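CRISPR-associated protein, Cse1 family (Acidimicrobium ferrooxidans, PDB 4H3T) is probably the large subunit of a type I-E CRISPR Cascade complex, which takes part in RNA-guided recognition of invading DNA. Local coordinates at residues D84-D89 against T209-L214; V360-T365 against L384-A389. The protein carries 1 engineered substitution. All blocks are in the same frame, centred on the assembly; numbering follows the deposited sequence.

Interaction 1 (D84-D89 against T209-L214); sequences DRFSED and TLRETL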
ATOM      1  N   ASP A  84     -18.018  -5.208  21.785  1.00 60.09           N
ATOM      2  CA  ASP A  84     -16.638  -4.880  22.156  1.00 60.77           C
ATOM      3  C   ASP A  84     -15.607  -5.949  21.777  1.00 64.37           C
ATOM      4  O   ASP A  84     -14.411  -5.708  21.935  1.00 62.94           O
ATOM      5  CB  ASP A  84     -16.524  -4.586  23.648  1.00 66.44           C
ATOM      6  CG  ASP A  84     -16.585  -5.796  24.526  1.00 87.47           C
ATOM      7  OD1 ASP A  84     -17.355  -6.726  24.197  1.00 88.00           O
ATOM      8  OD2 ASP A  84     -15.849  -5.826  25.540  1.00103.97           O
ATOM      9  N   ARG A  85     -16.060  -7.122  21.338  1.00 59.98           N
ATOM     10  CA  ARG A  85     -15.158  -8.194  20.952  1.00 58.20           C
ATOM     11  C   ARG A  85     -15.890  -9.143  19.999  1.00 59.01           C
ATOM     12  O   ARG A  85     -17.130  -9.103  19.878  1.00 59.55           O
ATOM     13  CB  ARG A  85     -14.635  -8.922  22.207  1.00 59.51           C
ATOM     14  CG  ARG A  85     -15.722  -9.637  22.974  1.00 70.65           C
ATOM     15  CD  ARG A  85     -15.280 -10.406  24.228  1.00 86.20           C
ATOM     16  NE  ARG A  85     -14.469  -9.652  25.185  1.00 94.49           N
ATOM     17  CZ  ARG A  85     -14.927  -8.767  26.071  1.00119.47           C
ATOM     18  NH1 ARG A  85     -14.088  -8.157  26.903  1.00106.12           N
ATOM     19  NH2 ARG A  85     -16.224  -8.471  26.125  1.00118.17           N
ATOM     20  N   PHE A  86     -15.124  -9.979  19.335  1.00 54.71           N
ATOM     21  CA  PHE A  86     -15.672 -11.000  18.450  1.00 54.34           C
ATOM     22  C   PHE A  86     -16.055 -12.222  19.293  1.00 59.91           C
ATOM     23  O   PHE A  86     -15.475 -12.484  20.340  1.00 59.30           O
ATOM     24  CB  PHE A  86     -14.677 -11.393  17.333  1.00 52.81           C
ATOM     25  CG  PHE A  86     -14.373 -10.319  16.311  1.00 52.40           C
ATOM     26  CD1 PHE A  86     -15.394  -9.694  15.603  1.00 57.51           C
ATOM     27  CD2 PHE A  86     -13.071  -9.947  16.044  1.00 52.26           C
ATOM     28  CE1 PHE A  86     -15.092  -8.757  14.594  1.00 55.34           C
ATOM     29  CE2 PHE A  86     -12.772  -9.046  15.021  1.00 54.23           C
ATOM     30  CZ  PHE A  86     -13.793  -8.450  14.314  1.00 52.77           C
ATOM     31  N   SER A  87     -17.062 -12.938  18.829  1.00 58.76           N
ATOM     32  CA  SER A  87     -17.578 -14.126  19.486  1.00 59.15           C
ATOM     33  C   SER A  87     -16.594 -15.280  19.411  1.00 61.14           C
ATOM     34  O   SER A  87     -16.329 -15.785  18.304  1.00 56.11           O
ATOM     35  CB  SER A  87     -18.886 -14.542  18.818  1.00 61.69           C
ATOM     36  OG  SER A  87     -19.341 -15.797  19.278  1.00 66.17           O
ATOM     37  N   GLU A  88     -16.103 -15.759  20.595  1.00 60.07           N
ATOM     38  CA  GLU A  88     -15.251 -16.950  20.654  1.00 60.13           C
ATOM     39  C   GLU A  88     -15.931 -18.185  20.074  1.00 64.57           C
ATOM     40  O   GLU A  88     -15.253 -19.040  19.489  1.00 63.11           O
ATOM     41  CB  GLU A  88     -14.832 -17.298  22.081  1.00 63.07           C
ATOM     42  CG  GLU A  88     -13.768 -16.394  22.645  1.00 75.73           C
ATOM     43  CD  GLU A  88     -13.182 -16.900  23.944  1.00 89.29           C
ATOM     44  OE1 GLU A  88     -13.012 -16.077  24.868  1.00 74.70           O
ATOM     45  OE2 GLU A  88     -12.852 -18.103  24.030  1.00 87.58           O
ATOM     46  N   ASP A  89     -17.252 -18.296  20.257  1.00 61.91           N
ATOM     47  CA  ASP A  89     -18.010 -19.461  19.784  1.00 63.21           C
ATOM     48  C   ASP A  89     -18.072 -19.470  18.241  1.00 62.93           C
ATOM     49  O   ASP A  89     -17.894 -20.525  17.631  1.00 60.12           O
ATOM     50  CB  ASP A  89     -19.429 -19.491  20.381  1.00 68.36           C
ATOM     51  CG  ASP A  89     -19.549 -19.778  21.882  1.00 82.27           C
ATOM     52  OD1 ASP A  89     -18.567 -20.287  22.481  1.00 79.23           O
ATOM     53  OD2 ASP A  89     -20.648 -19.548  22.442  1.00 90.14           O
ATOM     54  N   THR A 209      -7.413  -0.181  17.248  1.00 44.92           N
ATOM     55  CA  THR A 209      -7.229  -1.571  17.562  1.00 43.76           C
ATOM     56  C   THR A 209      -7.388  -2.347  16.278  1.00 44.25           C
ATOM     57  O   THR A 209      -7.949  -1.831  15.281  1.00 43.78           O
ATOM     58  CB  THR A 209      -8.235  -2.024  18.631  1.00 49.65           C
ATOM     59  OG1 THR A 209      -9.512  -2.061  18.027  1.00 48.96           O
ATOM     60  CG2 THR A 209      -8.265  -1.148  19.870  1.00 54.84           C
ATOM     61  N   LEU A 210      -6.956  -3.616  16.297  1.00 44.96           N
ATOM     62  CA  LEU A 210      -7.121  -4.502  15.158  1.00 42.53           C
ATOM     63  C   LEU A 210      -8.573  -4.799  14.907  1.00 44.91           C
ATOM     64  O   LEU A 210      -8.966  -4.886  13.777  1.00 43.94           O
ATOM     65  CB  LEU A 210      -6.378  -5.820  15.363  1.00 43.60           C
ATOM     66  CG  LEU A 210      -6.392  -6.787  14.178  1.00 46.76           C
ATOM     67  CD1 LEU A 210      -5.810  -6.150  12.899  1.00 44.35           C
ATOM     68  CD2 LEU A 210      -5.651  -8.020  14.520  1.00 48.02           C
ATOM     69  N   ARG A 211      -9.390  -4.877  15.947  1.00 45.88           N
ATOM     70  CA  ARG A 211     -10.820  -5.115  15.767  1.00 48.04           C
ATOM     71  C   ARG A 211     -11.459  -3.956  15.014  1.00 49.96           C
ATOM     72  O   ARG A 211     -12.220  -4.207  14.083  1.00 47.84           O
ATOM     73  CB  ARG A 211     -11.518  -5.344  17.103  1.00 47.53           C
ATOM     74  CG  ARG A 211     -12.972  -5.614  16.940  1.00 47.35           C
ATOM     75  CD  ARG A 211     -13.553  -6.256  18.178  1.00 57.78           C
ATOM     76  NE  ARG A 211     -14.872  -6.792  17.851  1.00 58.78           N
ATOM     77  CZ  ARG A 211     -15.986  -6.075  17.752  1.00 63.13           C
ATOM     78  NH1 ARG A 211     -15.970  -4.767  17.988  1.00 57.90           N
ATOM     79  NH2 ARG A 211     -17.119  -6.655  17.399  1.00 59.44           N
ATOM     80  N   GLU A 212     -11.105  -2.707  15.353  1.00 47.68           N
ATOM     81  CA  GLU A 212     -11.576  -1.517  14.614  1.00 46.59           C
ATOM     82  C   GLU A 212     -11.120  -1.534  13.176  1.00 45.93           C
ATOM     83  O   GLU A 212     -11.908  -1.284  12.284  1.00 45.13           O
ATOM     84  CB  GLU A 212     -11.057  -0.215  15.213  1.00 49.15           C
ATOM     85  CG  GLU A 212     -11.620   0.181  16.541  1.00 61.04           C
ATOM     86  CD  GLU A 212     -11.188   1.582  16.944  1.00 78.87           C
ATOM     87  OE1 GLU A 212     -10.560   2.298  16.121  1.00 58.25           O
ATOM     88  OE2 GLU A 212     -11.471   1.954  18.104  1.00 74.97           O
ATOM     89  N   THR A 213      -9.826  -1.821  12.943  1.00 44.37           N
ATOM     90  CA  THR A 213      -9.255  -1.942  11.595  1.00 43.08           C
ATOM     91  C   THR A 213     -10.000  -2.967  10.771  1.00 45.22           C
ATOM     92  O   THR A 213     -10.322  -2.718   9.618  1.00 42.85           O
ATOM     93  CB  THR A 213      -7.771  -2.339  11.687  1.00 42.93           C
ATOM     94  OG1 THR A 213      -7.090  -1.281  12.360  1.00 43.94           O
ATOM     95  CG2 THR A 213      -7.133  -2.651  10.331  1.00 42.13           C
ATOM     96  N   LEU A 214     -10.260  -4.126  11.347  1.00 42.27           N
ATOM     97  CA  LEU A 214     -10.990  -5.158  10.616  1.00 42.25           C
ATOM     98  C   LEU A 214     -12.405  -4.693  10.269  1.00 47.94           C
ATOM     99  O   LEU A 214     -12.785  -4.779   9.109  1.00 45.81           O
ATOM    100  CB  LEU A 214     -11.049  -6.441  11.406  1.00 42.61           C
ATOM    101  CG  LEU A 214      -9.711  -7.178  11.577  1.00 44.49           C
ATOM    102  CD1 LEU A 214      -9.926  -8.381  12.522  1.00 43.95           C
ATOM    103  CD2 LEU A 214      -9.094  -7.629  10.238  1.00 46.28           C
TER
HETATM  104  O   HOH W   1     -18.801  -9.099  17.554  1.00 55.30           O

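Interaction 2 (V360-T365 against L384-A389); sequences VSLLVT and LDTPLA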
ATOM      1  N   VAL A 360      -8.677   8.183  10.715  1.00 44.39           N
ATOM      2  CA  VAL A 360      -8.165   6.834  10.377  1.00 43.09           C
ATOM      3  C   VAL A 360      -6.785   7.027   9.894  1.00 44.02           C
ATOM      4  O   VAL A 360      -6.465   8.071   9.308  1.00 44.05           O
ATOM      5  CB  VAL A 360      -9.005   6.032   9.371  1.00 45.98           C
ATOM      6  CG1 VAL A 360     -10.339   5.618   9.985  1.00 46.65           C
ATOM      7  CG2 VAL A 360      -9.192   6.786   8.059  1.00 46.60           C
ATOM      8  N   SER A 361      -5.978   6.002  10.040  1.00 40.09           N
ATOM      9  CA  SER A 361      -4.645   6.020   9.502  1.00 42.05           C
ATOM     10  C   SER A 361      -4.676   5.205   8.186  1.00 47.09           C
ATOM     11  O   SER A 361      -4.943   3.987   8.212  1.00 47.27           O
ATOM     12  CB  SER A 361      -3.707   5.426  10.539  1.00 44.24           C
ATOM     13  OG  SER A 361      -2.436   5.219   9.959  1.00 48.95           O
ATOM     14  N   LEU A 362      -4.401   5.860   7.051  1.00 39.13           N
ATOM     15  CA  LEU A 362      -4.475   5.185   5.772  1.00 39.46           C
ATOM     16  C   LEU A 362      -3.150   4.549   5.461  1.00 43.84           C
ATOM     17  O   LEU A 362      -2.164   5.245   5.360  1.00 45.48           O
ATOM     18  CB  LEU A 362      -4.859   6.169   4.650  1.00 39.35           C
ATOM     19  CG  LEU A 362      -6.199   6.825   4.769  1.00 42.44           C
ATOM     20  CD1 LEU A 362      -6.420   7.710   3.604  1.00 43.88           C
ATOM     21  CD2 LEU A 362      -7.362   5.761   4.912  1.00 42.60           C
ATOM     22  N   LEU A 363      -3.135   3.242   5.310  1.00 39.26           N
ATOM     23  CA  LEU A 363      -1.946   2.488   4.933  1.00 37.60           C
ATOM     24  C   LEU A 363      -1.925   2.449   3.439  1.00 39.85           C
ATOM     25  O   LEU A 363      -2.880   1.984   2.857  1.00 39.82           O
ATOM     26  CB  LEU A 363      -2.018   1.077   5.510  1.00 38.61           C
ATOM     27  CG  LEU A 363      -0.951   0.044   5.041  1.00 43.67           C
ATOM     28  CD1 LEU A 363       0.468   0.511   5.307  1.00 46.13           C
ATOM     29  CD2 LEU A 363      -1.200  -1.259   5.699  1.00 48.33           C
ATOM     30  N   VAL A 364      -0.852   2.896   2.804  1.00 39.65           N
ATOM     31  CA  VAL A 364      -0.727   2.853   1.353  1.00 40.50           C
ATOM     32  C   VAL A 364       0.476   2.060   0.954  1.00 42.04           C
ATOM     33  O   VAL A 364       1.586   2.344   1.447  1.00 40.45           O
ATOM     34  CB  VAL A 364      -0.593   4.368   0.926  1.00 48.25           C
ATOM     35  CG1 VAL A 364      -0.257   4.559  -0.516  1.00 51.41           C
ATOM     36  CG2 VAL A 364      -1.852   5.154   1.278  1.00 47.23           C
ATOM     37  N   THR A 365       0.338   1.182  -0.015  1.00 39.40           N
ATOM     38  CA  THR A 365       1.486   0.525  -0.646  1.00 39.11           C
ATOM     39  C   THR A 365       1.391   0.472  -2.190  1.00 43.72           C
ATOM     40  O   THR A 365       0.298   0.401  -2.745  1.00 45.06           O
ATOM     41  CB  THR A 365       1.708  -0.935  -0.140  1.00 50.62           C
ATOM     42  OG1 THR A 365       0.676  -1.772  -0.723  1.00 55.31           O
ATOM     43  CG2 THR A 365       1.725  -1.014   1.403  1.00 48.83           C
ATOM     44  N   LEU A 384      -0.804   7.600   6.555  1.00 40.94           N
ATOM     45  CA  LEU A 384      -1.223   8.969   6.637  1.00 39.78           C
ATOM     46  C   LEU A 384      -2.429   9.081   7.561  1.00 40.57           C
ATOM     47  O   LEU A 384      -3.483   8.552   7.244  1.00 41.45           O
ATOM     48  CB  LEU A 384      -1.544   9.494   5.231  1.00 40.45           C
ATOM     49  CG  LEU A 384      -1.868  11.000   5.150  1.00 44.15           C
ATOM     50  CD1 LEU A 384      -0.666  11.903   5.599  1.00 41.60           C
ATOM     51  CD2 LEU A 384      -2.345  11.375   3.776  1.00 44.97           C
ATOM     52  N   ASP A 385      -2.302   9.836   8.645  1.00 41.49           N
ATOM     53  CA  ASP A 385      -3.430  10.134   9.550  1.00 43.79           C
ATOM     54  C   ASP A 385      -4.402  11.124   8.874  1.00 44.59           C
ATOM     55  O   ASP A 385      -4.040  12.275   8.543  1.00 44.44           O
ATOM     56  CB  ASP A 385      -2.923  10.663  10.904  1.00 49.39           C
ATOM     57  CG  ASP A 385      -2.279   9.596  11.815  1.00 75.14           C
ATOM     58  OD1 ASP A 385      -2.699   8.415  11.750  1.00 77.90           O
ATOM     59  OD2 ASP A 385      -1.428   9.966  12.671  1.00 84.40           O
ATOM     60  N   THR A 386      -5.579  10.613   8.518  1.00 40.99           N
ATOM     61  CA  THR A 386      -6.536  11.313   7.702  1.00 42.48           C
ATOM     62  C   THR A 386      -7.933  11.485   8.383  1.00 47.10           C
ATOM     63  O   THR A 386      -8.628  10.481   8.661  1.00 44.57           O
ATOM     64  CB  THR A 386      -6.695  10.583   6.324  1.00 44.95           C
ATOM     65  OG1 THR A 386      -5.394  10.393   5.727  1.00 44.53           O
ATOM     66  CG2 THR A 386      -7.532  11.410   5.340  1.00 41.77           C
ATOM     67  N   PRO A 387      -8.391  12.749   8.496  1.00 43.32           N
ATOM     68  CA  PRO A 387      -9.738  12.997   9.023  1.00 43.72           C
ATOM     69  C   PRO A 387     -10.810  12.491   8.105  1.00 45.80           C
ATOM     70  O   PRO A 387     -10.691  12.614   6.853  1.00 42.11           O
ATOM     71  CB  PRO A 387      -9.830  14.538   9.064  1.00 47.43           C
ATOM     72  CG  PRO A 387      -8.472  15.007   9.010  1.00 50.79           C
ATOM     73  CD  PRO A 387      -7.690  14.030   8.243  1.00 46.07           C
ATOM     74  N   LEU A 388     -11.873  11.941   8.694  1.00 44.26           N
ATOM     75  CA  LEU A 388     -13.010  11.546   7.879  1.00 45.15           C
ATOM     76  C   LEU A 388     -13.597  12.782   7.196  1.00 48.84           C
ATOM     77  O   LEU A 388     -14.106  12.684   6.090  1.00 48.48           O
ATOM     78  CB  LEU A 388     -14.096  10.822   8.706  1.00 45.62           C
ATOM     79  CG  LEU A 388     -13.973   9.334   8.688  1.00 50.38           C
ATOM     80  CD1 LEU A 388     -12.647   8.914   9.247  1.00 48.56           C
ATOM     81  CD2 LEU A 388     -15.170   8.667   9.420  1.00 53.03           C
ATOM     82  N   ALA A 389     -13.425  13.943   7.796  1.00 46.52           N
ATOM     83  CA  ALA A 389     -13.865  15.221   7.164  1.00 48.45           C
ATOM     84  C   ALA A 389     -13.237  15.444   5.777  1.00 50.61           C
ATOM     85  O   ALA A 389     -13.910  15.966   4.905  1.00 49.20           O
ATOM     86  CB  ALA A 389     -13.506  16.384   8.064  1.00 50.47           C
TER

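Interaction 1 (D84-D89 against T209-L214)
The first turn of helix 210-217 meets the loop that leads into helix 88-98, and a cation-pi contact joins them. Arg211 reaches out from the helix with CG anti to the backbone N (chi1 -179°) and an extended chain as far as NE. Phe86 reaches toward it, so the two side chains meet tip to tip. Arg211 NE stands over the centre of the Phe86 ring, 3.6 Å above its plane. Arg211 CZ lies 4.5 Å from the centroid of the Phe86 ring. The guanidinium is tilted, not stacked, with its plane 58° from the ring. Nearer the backbone of the same side chain, Arg211 CG makes a CH-pi contact over the ring face, 4.2 Å from the Phe86 centroid. One guanidinium face is covered by the loop backbone, with Arg85 N 3.7 Å above its centre. The charged end is held by the backbone oxygen of Leu80, which takes a hydrogen bond from Arg211 NH2. A water donates to Arg85 O and accepts a weak bond from Arg211 NH2. One turn on, Leu214 CD1 touches Phe86 CE2 at the ring edge, 3.8 Å away. Thr209 OG1 accepts from Glu212 N at 3.2 Å, which caps the helix start. Ser87 caps helix 88-98 in the same way, through Ala90 N. It is a cation-pi contact between the first turn of one N-capped helix and the residue just before the N-cap of another.

Interaction 2 (V360-T365 against L384-A389)
Leu362 and Thr386 lie on the same sheet face and cross at about a right angle. Leu362 CG is anti to the carbonyl carbon (chi1 -62°), and its CD1 comes 3.6 Å from Thr386 OG1. The threonine hydroxyl also sits anti to its own carbonyl carbon. There it donates to Leu384 O, two residues back on its own strand. The hydroxyl comes from well above that carbonyl plane. Leu384 O is thus gripped twice, because Leu362 N also donates to it, at 2.9 Å and almost straight (174°). The bond to Leu384 O fixes the rotation of the buried Thr386 hydroxyl and leaves OG1 against a leucine methyl group.

Val360 shares this face. Its side chain crosses that of Leu388 at about a right angle, and Val360 CG1 lies 4.1 Å from Leu388 CD1. Leu388 follows directly after the strand, and its backbone is hydrogen-bonded to Ala358. Pro205 of strand 202-206 packs on both Val360 and Leu362.

The two segments are the base of an antiparallel beta hairpin, strands 359-370 and 375-387. Val360 with Thr386 and Leu362 with Leu384 are hydrogen-bonded pairs. Thr386 N lies nearly on the C=O axis of Val360, 2.8 Å from Val360 O. Leu384 N meets Leu362 O in the carbonyl plane, on a lone pair, at 3.0 Å.

Ser361 and Asp385 form the non-hydrogen-bonded pair between them, with side chains on the other face. Their CA atoms are only 4.3 Å apart. The Asp385 carboxylate bends back toward the serine, and its OD1 lies 3.4 Å from Ser361 CB. Ser361 OG is anti to its backbone N (chi1 170°) and stands 3.7 Å from Asp385 OD1. The Asp385 side chain also touches Thr472 of helix 445-473.

Overall arrangement
From the N terminus, the chain first passes through 84-89 at the start of helix 88-98. It returns 120 residues later at 209-214, where interaction 1 closes a long loop. Interaction 2 then closes a short one, as strand 375-387 turns back along strand 359-370. The two are in series, neither nested nor crossed. Their centres are 20 Å apart and their nearest atoms about 7 Å, without touching. Strand 202-206 connects them. It runs just ahead of helix 210-217 and pairs with strand 359-370 in the three-stranded sheet. Beyond the hairpin, helix 445-473 packs against strand 375-387, so the sheet lies between the N-terminal region and the C-terminal helices.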